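PDB 3DQQ: putative tRNA synthase from Salmonella typhimurium, which probably catalyses the ATP-dependent phosphorylation of 3-oxo-tetronate to 3-oxo-tetronate 4-phosphate, as a member of the four-carbon acid sugar kinase family. Local coordinates for residues Ala163-Ala172 with Leu189-Asp200; Tyr271-Val282 with Ser307-Ser318. One frame throughout, in Å; residues are numbered along the deposited sequence.

Contact 1. Residues Ala163-Ala172 with Leu189-Asp200; sequences AQGRCGVIPA and LQQEGYRYAVLD
Cys167-Ile170 and Tyr196-Leu199 pair as parallel strands at one edge of the sheet in the sugar-binding N-terminal domain, joined in sequence through helices 172-177 and 179-191. The backbone bonds alternate in the usual parallel way. Gly168 sits between two of them, its N donating to Tyr196 O and its O accepting from Val198 N; Ile170 does likewise, with its N on Val198 O at 2.7 Å and its O reached by Asp200 N.

Apolar contacts line both faces. Cys167 SG meets Val198 CG2 at 3.7 Å on the face covered by helix 155-160. On the other face Ile170 lies side by side with Leu199, while its CD1 reaches Leu189 CD1 at 3.6 Å and so ties the strand to the end of helix 179-191. That helix closes in a Schellman motif at Gly193.

Just beyond it, the guanidinium of Arg166 forms a cation-pi contact over one face of the Tyr194 ring, CZ lying 4.4 Å from the centroid with the planes 43° apart. The bend at chi3 (-64°) turns the group back over the ring, and NH2 makes a weak bond to Glu192 O. A water joins Arg166 N to Gly193 O.

Side-chain oxygens take up backbone N-H groups at both ends. Gly165 N donates to Tyr196 OH, which is also bonded to Asp101. Asp200 OD2, already held by Gln127 N, accepts from Ala172 N at 3.0 Å, the donor standing 41° out of the carboxylate plane.

Contact 2. Residues Tyr271-Val282 with Ser307-Ser318; sequences YRQHAPTRDVDV and SELAPMISATAS
Tyr271 and Met312 both hold CG anti to the backbone N (chi1 -167° and 179°), and a bend at chi3 (-102°) of Met312 then sets its CE 3.7 Å from Tyr271 CD1. Met312 SD lies at the edge of the Tyr271 ring, 5.2 Å from its centroid, in a Met-aromatic contact. At the far end of the tyrosine, OH is modelled as a donor to Ala310 O, close to the ring plane; the separation is implausibly short, and its exact length is doubtful.

Beyond this pair, Thr277-Asp279 and Met312-Ser314 run parallel as the two strands of a beta-alpha-beta unit whose crossover helix is 288-304, with 277-279 outermost in this chain and 312-314 backed by strand 253-257. Met312 N donates to Pro276 O at 3.0 Å in the carbonyl plane, and Ser314 N to Arg278 O; the return bond from Arg278 N to Met312 O is weak. Val280 N to Ser314 O, at 2.9 Å, extends the pairing past the strand. Thr277 and Met312 lie side by side on one face, CB to CB 3.7 Å. On the other, Val280 crosses Ile313 at about a right angle, their CG2 methyls 3.5 Å apart.

Each segment also has polar bonds of its own. Within 271-282 Arg272 reaches along to Asp279, its NH2 forming a 2.9 Å salt bridge with OD2 on the syn side; within 307-318 Ser314 OG accepts from Thr316 N in an ST turn. Backbone bonds thus join the strands throughout, with apolar contacts at both ends, and the turn at Ser314 lies on the side where Ala315 approaches the probable ATP site.

The two contacts illustrate one principle, parallel pairing of an edge strand with its inner neighbour, applied twice in different domains. Contact 1 belongs to the sugar-binding N-terminal domain and contact 2 to the nucleotide-binding C-terminal domain. They lie on opposite sides of the chain's centre, their own centres about 52 Å apart and their nearest atoms about 38 Å apart, and they do not touch. Their relation to the probable ATP site also differs. In contact 2 the side chain of Ala315 comes within about 7 Å of that of Thr364 and about 8 Å of that of Ser259, both predicted nucleotide-binding residues, whereas contact 1 is remote from these positions.

Contact 1. Residues Ala163-Ala172 with Leu189-Asp200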
loop_
_atom_site.group_PDB
_atom_site.type_symbol
_atom_site.label_atom_id
_atom_site.label_comp_id
_atom_site.label_asym_id
_atom_site.label_seq_id
_atom_site.Cartn_x
_atom_site.Cartn_y
_atom_site.Cartn_z
ATOM N N ALA A 163 -9.989 -24.866 -18.622
ATOM C CA ALA A 163 -9.349 -25.714 -19.604
ATOM C C ALA A 163 -10.391 -26.629 -20.240
ATOM O O ALA A 163 -11.505 -26.789 -19.730
ATOM C CB ALA A 163 -8.311 -26.532 -18.939
ATOM N N GLN A 164 -10.015 -27.264 -21.333
ATOM C CA GLN A 164 -10.927 -28.154 -22.020
ATOM C C GLN A 164 -11.105 -29.554 -21.495
ATOM O O GLN A 164 -12.075 -30.171 -21.828
ATOM C CB GLN A 164 -10.405 -28.411 -23.389
ATOM C CG GLN A 164 -10.340 -27.220 -24.282
ATOM C CD GLN A 164 -9.974 -27.706 -25.666
ATOM O OE1 GLN A 164 -10.478 -28.806 -26.123
ATOM N NE2 GLN A 164 -9.088 -26.943 -26.340
ATOM N N GLY A 165 -10.127 -30.135 -20.818
ATOM C CA GLY A 165 -10.230 -31.552 -20.493
ATOM C C GLY A 165 -10.477 -31.849 -19.031
ATOM O O GLY A 165 -10.705 -30.965 -18.206
ATOM N N ARG A 166 -10.380 -33.127 -18.716
ATOM C CA ARG A 166 -10.528 -33.612 -17.359
ATOM C C ARG A 166 -9.200 -33.757 -16.705
ATOM O O ARG A 166 -8.223 -34.187 -17.333
ATOM C CB ARG A 166 -11.213 -34.949 -17.359
ATOM C CG ARG A 166 -12.594 -34.807 -17.865
ATOM C CD ARG A 166 -13.430 -36.020 -17.499
ATOM N NE ARG A 166 -12.900 -37.221 -18.151
ATOM C CZ ARG A 166 -12.519 -38.351 -17.545
ATOM N NH1 ARG A 166 -12.591 -38.499 -16.198
ATOM N NH2 ARG A 166 -12.044 -39.332 -18.329
ATOM N N CYS A 167 -9.191 -33.451 -15.425
ATOM C CA CYS A 167 -7.987 -33.369 -14.641
ATOM C C CYS A 167 -7.962 -34.342 -13.467
ATOM O O CYS A 167 -8.858 -34.358 -12.708
ATOM C CB CYS A 167 -7.920 -31.966 -14.097
ATOM S SG CYS A 167 -6.422 -31.663 -13.208
ATOM N N GLY A 168 -6.905 -35.120 -13.318
ATOM C CA GLY A 168 -6.784 -36.153 -12.287
ATOM C C GLY A 168 -5.832 -35.749 -11.198
ATOM O O GLY A 168 -5.434 -34.626 -11.151
ATOM N N VAL A 169 -5.496 -36.666 -10.305
ATOM C CA VAL A 169 -4.615 -36.410 -9.160
ATOM C C VAL A 169 -3.682 -37.599 -8.928
ATOM O O VAL A 169 -4.094 -38.703 -9.068
ATOM C CB VAL A 169 -5.402 -36.131 -7.850
ATOM C CG1 VAL A 169 -4.430 -35.889 -6.694
ATOM C CG2 VAL A 169 -6.320 -34.924 -8.010
ATOM N N ILE A 170 -2.401 -37.363 -8.646
ATOM C CA ILE A 170 -1.508 -38.394 -8.130
ATOM C C ILE A 170 -1.232 -38.006 -6.687
ATOM O O ILE A 170 -0.563 -37.046 -6.423
ATOM C CB ILE A 170 -0.170 -38.479 -8.897
ATOM C CG1 ILE A 170 -0.411 -38.695 -10.385
ATOM C CG2 ILE A 170 0.716 -39.604 -8.351
ATOM C CD1 ILE A 170 -0.985 -39.984 -10.727
ATOM N N PRO A 171 -1.743 -38.762 -5.742
ATOM C CA PRO A 171 -1.528 -38.404 -4.330
ATOM C C PRO A 171 -0.140 -38.718 -3.767
ATOM O O PRO A 171 0.528 -39.640 -4.217
ATOM C CB PRO A 171 -2.562 -39.265 -3.602
ATOM C CG PRO A 171 -2.761 -40.420 -4.489
ATOM C CD PRO A 171 -2.512 -40.006 -5.896
ATOM N N ALA A 172 0.239 -37.975 -2.735
ATOM C CA ALA A 172 1.494 -38.180 -1.981
ATOM C C ALA A 172 1.813 -39.642 -1.732
ATOM O O ALA A 172 2.924 -40.125 -1.977
ATOM C CB ALA A 172 1.410 -37.462 -0.685
ATOM N N LEU A 189 -4.287 -42.799 -15.499
ATOM C CA LEU A 189 -5.078 -41.608 -15.721
ATOM C C LEU A 189 -5.257 -41.378 -17.225
ATOM O O LEU A 189 -6.310 -41.012 -17.734
ATOM C CB LEU A 189 -4.429 -40.397 -15.052
ATOM C CG LEU A 189 -4.449 -40.454 -13.520
ATOM C CD1 LEU A 189 -3.762 -39.274 -12.920
ATOM C CD2 LEU A 189 -5.859 -40.531 -13.030
ATOM N N GLN A 190 -4.216 -41.631 -17.955
ATOM C CA GLN A 190 -4.267 -41.336 -19.346
ATOM C C GLN A 190 -5.207 -42.279 -20.082
ATOM O O GLN A 190 -5.987 -41.806 -20.882
ATOM C CB GLN A 190 -2.879 -41.448 -19.882
ATOM C CG GLN A 190 -2.695 -40.838 -21.197
ATOM C CD GLN A 190 -1.227 -40.714 -21.488
ATOM O OE1 GLN A 190 -0.366 -40.990 -20.584
ATOM N NE2 GLN A 190 -0.905 -40.259 -22.721
ATOM N N GLN A 191 -5.113 -43.596 -19.810
ATOM C CA GLN A 191 -6.052 -44.609 -20.320
ATOM C C GLN A 191 -7.505 -44.260 -19.914
ATOM O O GLN A 191 -8.440 -44.454 -20.680
ATOM C CB GLN A 191 -5.703 -46.009 -19.779
ATOM C CG GLN A 191 -4.557 -46.834 -20.510
ATOM C CD GLN A 191 -3.696 -47.830 -19.528
ATOM O OE1 GLN A 191 -4.127 -48.259 -18.390
ATOM N NE2 GLN A 191 -2.474 -48.166 -20.004
ATOM N N GLU A 192 -7.706 -43.736 -18.709
ATOM C CA GLU A 192 -9.039 -43.310 -18.323
ATOM C C GLU A 192 -9.525 -42.028 -19.040
ATOM O O GLU A 192 -10.627 -41.592 -18.773
ATOM C CB GLU A 192 -9.130 -43.123 -16.806
ATOM C CG GLU A 192 -8.995 -44.423 -16.023
ATOM C CD GLU A 192 -8.817 -44.238 -14.499
ATOM O OE1 GLU A 192 -9.389 -43.274 -13.928
ATOM O OE2 GLU A 192 -8.119 -45.083 -13.863
ATOM N N GLY A 193 -8.722 -41.407 -19.912
ATOM C CA GLY A 193 -9.116 -40.145 -20.565
ATOM C C GLY A 193 -8.857 -38.780 -19.900
ATOM O O GLY A 193 -9.337 -37.744 -20.386
ATOM N N TYR A 194 -8.112 -38.720 -18.802
ATOM C CA TYR A 194 -7.717 -37.396 -18.295
ATOM C C TYR A 194 -6.696 -36.739 -19.238
ATOM O O TYR A 194 -5.836 -37.426 -19.736
ATOM C CB TYR A 194 -7.117 -37.544 -16.923
ATOM C CG TYR A 194 -8.095 -37.980 -15.909
ATOM C CD1 TYR A 194 -8.810 -37.045 -15.197
ATOM C CD2 TYR A 194 -8.315 -39.325 -15.639
ATOM C CE1 TYR A 194 -9.709 -37.418 -14.255
ATOM C CE2 TYR A 194 -9.222 -39.709 -14.696
ATOM C CZ TYR A 194 -9.913 -38.739 -14.023
ATOM O OH TYR A 194 -10.820 -39.037 -13.074
ATOM N N ARG A 195 -6.842 -35.441 -19.520
ATOM C CA ARG A 195 -5.790 -34.646 -20.181
ATOM C C ARG A 195 -4.661 -34.238 -19.260
ATOM O O ARG A 195 -3.597 -33.897 -19.756
ATOM C CB ARG A 195 -6.275 -33.258 -20.563
ATOM C CG ARG A 195 -7.086 -33.072 -21.727
ATOM C CD ARG A 195 -6.289 -32.696 -22.886
ATOM N NE ARG A 195 -6.240 -31.318 -23.343
ATOM C CZ ARG A 195 -5.642 -31.083 -24.524
ATOM N NH1 ARG A 195 -5.182 -32.101 -25.234
ATOM N NH2 ARG A 195 -5.476 -29.882 -25.040
ATOM N N TYR A 196 -4.959 -34.042 -17.976
ATOM C CA TYR A 196 -3.974 -33.508 -17.058
ATOM C C TYR A 196 -4.006 -34.252 -15.737
ATOM O O TYR A 196 -5.011 -34.896 -15.389
ATOM C CB TYR A 196 -4.190 -32.021 -16.768
ATOM C CG TYR A 196 -5.019 -31.256 -17.762
ATOM C CD1 TYR A 196 -4.446 -30.646 -18.856
ATOM C CD2 TYR A 196 -6.403 -31.120 -17.587
ATOM C CE1 TYR A 196 -5.225 -29.930 -19.762
ATOM C CE2 TYR A 196 -7.196 -30.406 -18.515
ATOM C CZ TYR A 196 -6.604 -29.822 -19.603
ATOM O OH TYR A 196 -7.387 -29.117 -20.508
ATOM N N ALA A 197 -2.912 -34.134 -14.993
ATOM C CA ALA A 197 -2.787 -34.792 -13.694
ATOM C C ALA A 197 -2.121 -33.830 -12.764
ATOM O O ALA A 197 -1.043 -33.350 -13.080
ATOM C CB ALA A 197 -1.957 -36.067 -13.815
ATOM N N VAL A 198 -2.760 -33.527 -11.640
ATOM C CA VAL A 198 -2.140 -32.754 -10.584
ATOM C C VAL A 198 -1.297 -33.700 -9.765
ATOM O O VAL A 198 -1.685 -34.848 -9.493
ATOM C CB VAL A 198 -3.175 -32.084 -9.663
ATOM C CG1 VAL A 198 -2.478 -31.343 -8.473
ATOM C CG2 VAL A 198 -4.005 -31.095 -10.445
ATOM N N LEU A 199 -0.129 -33.222 -9.373
ATOM C CA LEU A 199 0.850 -34.031 -8.624
ATOM C C LEU A 199 1.061 -33.475 -7.212
ATOM O O LEU A 199 1.350 -32.284 -7.040
ATOM C CB LEU A 199 2.178 -34.006 -9.374
ATOM C CG LEU A 199 2.454 -35.050 -10.450
ATOM C CD1 LEU A 199 1.205 -35.325 -11.223
ATOM C CD2 LEU A 199 3.647 -34.575 -11.328
ATOM N N ASP A 200 0.911 -34.313 -6.206
ATOM C CA ASP A 200 1.106 -33.873 -4.843
ATOM C C ASP A 200 2.581 -33.638 -4.512
ATOM O O ASP A 200 3.460 -34.207 -5.127
ATOM C CB ASP A 200 0.556 -34.914 -3.866
ATOM C CG ASP A 200 -1.012 -34.942 -3.793
ATOM O OD1 ASP A 200 -1.711 -34.352 -4.682
ATOM O OD2 ASP A 200 -1.533 -35.606 -2.833
HETATM O O HOH W 1 -10.020 -34.878 -20.665
#

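Contact 2. Residues Tyr271-Val282 with Ser307-Ser318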
loop_
_atom_site.group_PDB
_atom_site.type_symbol
_atom_site.label_atom_id
_atom_site.label_comp_id
_atom_site.label_asym_id
_atom_site.label_seq_id
_atom_site.Cartn_x
_atom_site.Cartn_y
_atom_site.Cartn_z
ATOM N N TYR A 271 21.633 0.436 4.847
ATOM C CA TYR A 271 22.724 0.724 3.930
ATOM C C TYR A 271 23.247 2.157 3.975
ATOM O O TYR A 271 24.447 2.377 3.756
ATOM C CB TYR A 271 22.307 0.421 2.502
ATOM C CG TYR A 271 23.453 0.399 1.521
ATOM C CD1 TYR A 271 23.555 1.353 0.521
ATOM C CD2 TYR A 271 24.433 -0.585 1.596
ATOM C CE1 TYR A 271 24.602 1.332 -0.389
ATOM C CE2 TYR A 271 25.484 -0.619 0.698
ATOM C CZ TYR A 271 25.572 0.345 -0.298
ATOM O OH TYR A 271 26.621 0.311 -1.188
ATOM N N ARG A 272 22.374 3.130 4.238
ATOM C CA ARG A 272 22.765 4.546 4.095
ATOM C C ARG A 272 23.755 5.014 5.192
ATOM O O ARG A 272 24.428 6.026 5.051
ATOM C CB ARG A 272 21.526 5.451 4.029
ATOM C CG ARG A 272 21.176 6.085 5.314
ATOM C CD ARG A 272 19.722 6.531 5.450
ATOM N NE ARG A 272 19.013 7.048 4.267
ATOM C CZ ARG A 272 19.268 8.195 3.656
ATOM N NH1 ARG A 272 20.281 8.958 4.039
ATOM N NH2 ARG A 272 18.537 8.554 2.624
ATOM N N GLN A 273 23.819 4.245 6.274
ATOM C CA GLN A 273 24.835 4.394 7.308
ATOM C C GLN A 273 26.200 3.890 6.911
ATOM O O GLN A 273 27.170 4.170 7.599
ATOM C CB GLN A 273 24.386 3.641 8.543
ATOM C CG GLN A 273 23.197 4.326 9.148
ATOM C CD GLN A 273 22.486 3.502 10.157
ATOM O OE1 GLN A 273 21.452 2.925 9.855
ATOM N NE2 GLN A 273 23.018 3.444 11.376
ATOM N N HIS A 274 26.283 3.143 5.822
ATOM C CA HIS A 274 27.528 2.515 5.437
ATOM C C HIS A 274 28.085 3.026 4.135
ATOM O O HIS A 274 29.230 2.738 3.807
ATOM C CB HIS A 274 27.337 1.012 5.323
ATOM C CG HIS A 274 26.883 0.379 6.593
ATOM N ND1 HIS A 274 27.758 -0.044 7.567
ATOM C CD2 HIS A 274 25.640 0.108 7.060
ATOM C CE1 HIS A 274 27.077 -0.548 8.581
ATOM N NE2 HIS A 274 25.788 -0.472 8.297
ATOM N N ALA A 275 27.297 3.771 3.378
ATOM C CA ALA A 275 27.744 4.185 2.062
ATOM C C ALA A 275 27.169 5.543 1.730
ATOM O O ALA A 275 26.117 5.905 2.238
ATOM C CB ALA A 275 27.331 3.151 1.022
ATOM N N PRO A 276 27.865 6.304 0.881
ATOM C CA PRO A 276 27.366 7.603 0.494
ATOM C C PRO A 276 26.056 7.430 -0.233
ATOM O O PRO A 276 25.943 6.559 -1.092
ATOM C CB PRO A 276 28.448 8.150 -0.454
ATOM C CG PRO A 276 29.232 6.994 -0.878
ATOM C CD PRO A 276 29.131 5.970 0.214
ATOM N N THR A 277 25.060 8.224 0.133
ATOM C CA THR A 277 23.790 8.120 -0.518
ATOM C C THR A 277 23.119 9.444 -0.777
ATOM O O THR A 277 23.473 10.444 -0.243
ATOM C CB THR A 277 22.828 7.151 0.223
ATOM O OG1 THR A 277 21.925 7.885 1.032
ATOM C CG2 THR A 277 23.583 6.123 1.036
ATOM N N ARG A 278 22.114 9.420 -1.621
ATOM C CA ARG A 278 21.533 10.621 -2.142
ATOM C C ARG A 278 20.075 10.302 -2.457
ATOM O O ARG A 278 19.780 9.282 -3.094
ATOM C CB ARG A 278 22.323 11.010 -3.379
ATOM C CG ARG A 278 22.097 12.379 -3.861
ATOM C CD ARG A 278 23.101 13.387 -3.345
ATOM N NE ARG A 278 23.428 14.319 -4.429
ATOM C CZ ARG A 278 22.553 15.146 -5.015
ATOM N NH1 ARG A 278 21.259 15.192 -4.649
ATOM N NH2 ARG A 278 22.956 15.913 -6.008
ATOM N N ASP A 279 19.173 11.144 -1.952
ATOM C CA ASP A 279 17.741 10.955 -2.102
ATOM C C ASP A 279 17.221 11.708 -3.283
ATOM O O ASP A 279 17.491 12.870 -3.418
ATOM C CB ASP A 279 17.015 11.486 -0.887
ATOM C CG ASP A 279 17.124 10.559 0.296
ATOM O OD1 ASP A 279 16.538 9.423 0.230
ATOM O OD2 ASP A 279 17.779 10.965 1.284
ATOM N N VAL A 280 16.453 11.045 -4.121
ATOM C CA VAL A 280 15.941 11.644 -5.326
ATOM C C VAL A 280 14.915 12.722 -4.987
ATOM O O VAL A 280 13.900 12.416 -4.371
ATOM C CB VAL A 280 15.246 10.586 -6.186
ATOM C CG1 VAL A 280 14.591 11.227 -7.369
ATOM C CG2 VAL A 280 16.215 9.519 -6.609
ATOM N N ASP A 281 15.170 13.971 -5.405
ATOM C CA ASP A 281 14.204 15.058 -5.205
ATOM C C ASP A 281 13.208 15.166 -6.350
ATOM O O ASP A 281 13.520 15.539 -7.461
ATOM C CB ASP A 281 14.887 16.397 -4.979
ATOM C CG ASP A 281 13.887 17.539 -4.784
ATOM O OD1 ASP A 281 12.858 17.380 -4.093
ATOM O OD2 ASP A 281 14.107 18.621 -5.325
ATOM N N VAL A 282 11.984 14.830 -6.041
ATOM C CA VAL A 282 10.895 14.917 -6.971
ATOM C C VAL A 282 10.731 16.307 -7.588
ATOM O O VAL A 282 10.385 16.399 -8.754
ATOM C CB VAL A 282 9.597 14.517 -6.274
ATOM C CG1 VAL A 282 8.433 14.582 -7.256
ATOM C CG2 VAL A 282 9.748 13.117 -5.709
ATOM N N SER A 307 34.489 5.466 -2.133
ATOM C CA SER A 307 34.140 4.810 -0.893
ATOM C C SER A 307 34.319 3.362 -1.202
ATOM O O SER A 307 34.424 2.979 -2.366
ATOM C CB SER A 307 32.682 5.078 -0.522
ATOM O OG SER A 307 31.829 4.793 -1.614
ATOM N N GLU A 308 34.380 2.548 -0.165
ATOM C CA GLU A 308 34.495 1.110 -0.373
ATOM C C GLU A 308 33.187 0.610 -1.043
ATOM O O GLU A 308 33.209 0.177 -2.199
ATOM C CB GLU A 308 34.798 0.410 0.962
ATOM C CG GLU A 308 34.723 -1.145 0.942
ATOM C CD GLU A 308 34.544 -1.749 2.381
ATOM O OE1 GLU A 308 35.317 -1.299 3.308
ATOM O OE2 GLU A 308 33.642 -2.658 2.550
ATOM N N LEU A 309 32.061 0.731 -0.337
ATOM C CA LEU A 309 30.782 0.246 -0.841
ATOM C C LEU A 309 30.170 1.193 -1.880
ATOM O O LEU A 309 30.504 2.372 -1.924
ATOM C CB LEU A 309 29.825 0.071 0.320
ATOM C CG LEU A 309 30.168 -1.007 1.336
ATOM C CD1 LEU A 309 29.316 -0.782 2.562
ATOM C CD2 LEU A 309 29.924 -2.405 0.780
ATOM N N ALA A 310 29.237 0.662 -2.674
ATOM C CA ALA A 310 28.575 1.393 -3.765
ATOM C C ALA A 310 27.665 2.524 -3.251
ATOM O O ALA A 310 26.858 2.323 -2.336
ATOM C CB ALA A 310 27.750 0.426 -4.644
ATOM N N PRO A 311 27.759 3.705 -3.872
ATOM C CA PRO A 311 26.831 4.783 -3.621
ATOM C C PRO A 311 25.406 4.383 -3.911
ATOM O O PRO A 311 25.167 3.573 -4.788
ATOM C CB PRO A 311 27.255 5.834 -4.632
ATOM C CG PRO A 311 28.659 5.539 -4.921
ATOM C CD PRO A 311 28.751 4.073 -4.885
ATOM N N MET A 312 24.467 4.953 -3.170
ATOM C CA MET A 312 23.042 4.670 -3.348
ATOM C C MET A 312 22.291 5.906 -3.839
ATOM O O MET A 312 22.528 7.027 -3.394
ATOM C CB MET A 312 22.432 4.206 -2.049
ATOM C CG MET A 312 20.964 3.910 -2.158
ATOM S SD MET A 312 20.334 3.202 -0.636
ATOM C CE MET A 312 20.266 1.550 -1.154
ATOM N N ILE A 313 21.403 5.702 -4.791
ATOM C CA ILE A 313 20.420 6.716 -5.127
ATOM C C ILE A 313 19.047 6.117 -4.845
ATOM O O ILE A 313 18.606 5.167 -5.510
ATOM C CB ILE A 313 20.583 7.167 -6.551
ATOM C CG1 ILE A 313 21.873 7.946 -6.615
ATOM C CG2 ILE A 313 19.387 8.022 -7.037
ATOM C CD1 ILE A 313 22.216 8.227 -7.974
ATOM N N SER A 314 18.407 6.672 -3.826
ATOM C CA SER A 314 17.190 6.145 -3.297
ATOM C C SER A 314 16.055 7.094 -3.546
ATOM O O SER A 314 16.208 8.284 -3.372
ATOM C CB SER A 314 17.335 5.950 -1.799
ATOM O OG SER A 314 16.068 5.705 -1.209
ATOM N N ALA A 315 14.912 6.540 -3.928
ATOM C CA ALA A 315 13.698 7.282 -4.147
ATOM C C ALA A 315 12.679 6.884 -3.080
ATOM O O ALA A 315 11.507 7.222 -3.165
ATOM C CB ALA A 315 13.170 6.991 -5.513
ATOM N N THR A 316 13.126 6.202 -2.041
ATOM C CA THR A 316 12.176 5.645 -1.092
ATOM C C THR A 316 11.636 6.708 -0.092
ATOM O O THR A 316 10.518 6.578 0.404
ATOM C CB THR A 316 12.683 4.273 -0.452
ATOM O OG1 THR A 316 13.325 4.523 0.788
ATOM C CG2 THR A 316 13.616 3.436 -1.423
ATOM N N ALA A 317 12.385 7.793 0.118
ATOM C CA ALA A 317 11.908 9.001 0.856
ATOM C C ALA A 317 10.768 9.710 0.142
ATOM O O ALA A 317 9.773 10.137 0.781
ATOM C CB ALA A 317 13.043 10.001 1.051
ATOM N N SER A 318 10.946 9.872 -1.175
ATOM C CA SER A 318 9.920 10.440 -2.087
ATOM C C SER A 318 8.638 9.558 -2.151
ATOM O O SER A 318 7.509 10.069 -2.185
ATOM C CB SER A 318 10.510 10.623 -3.509
ATOM O OG SER A 318 10.175 9.547 -4.401
#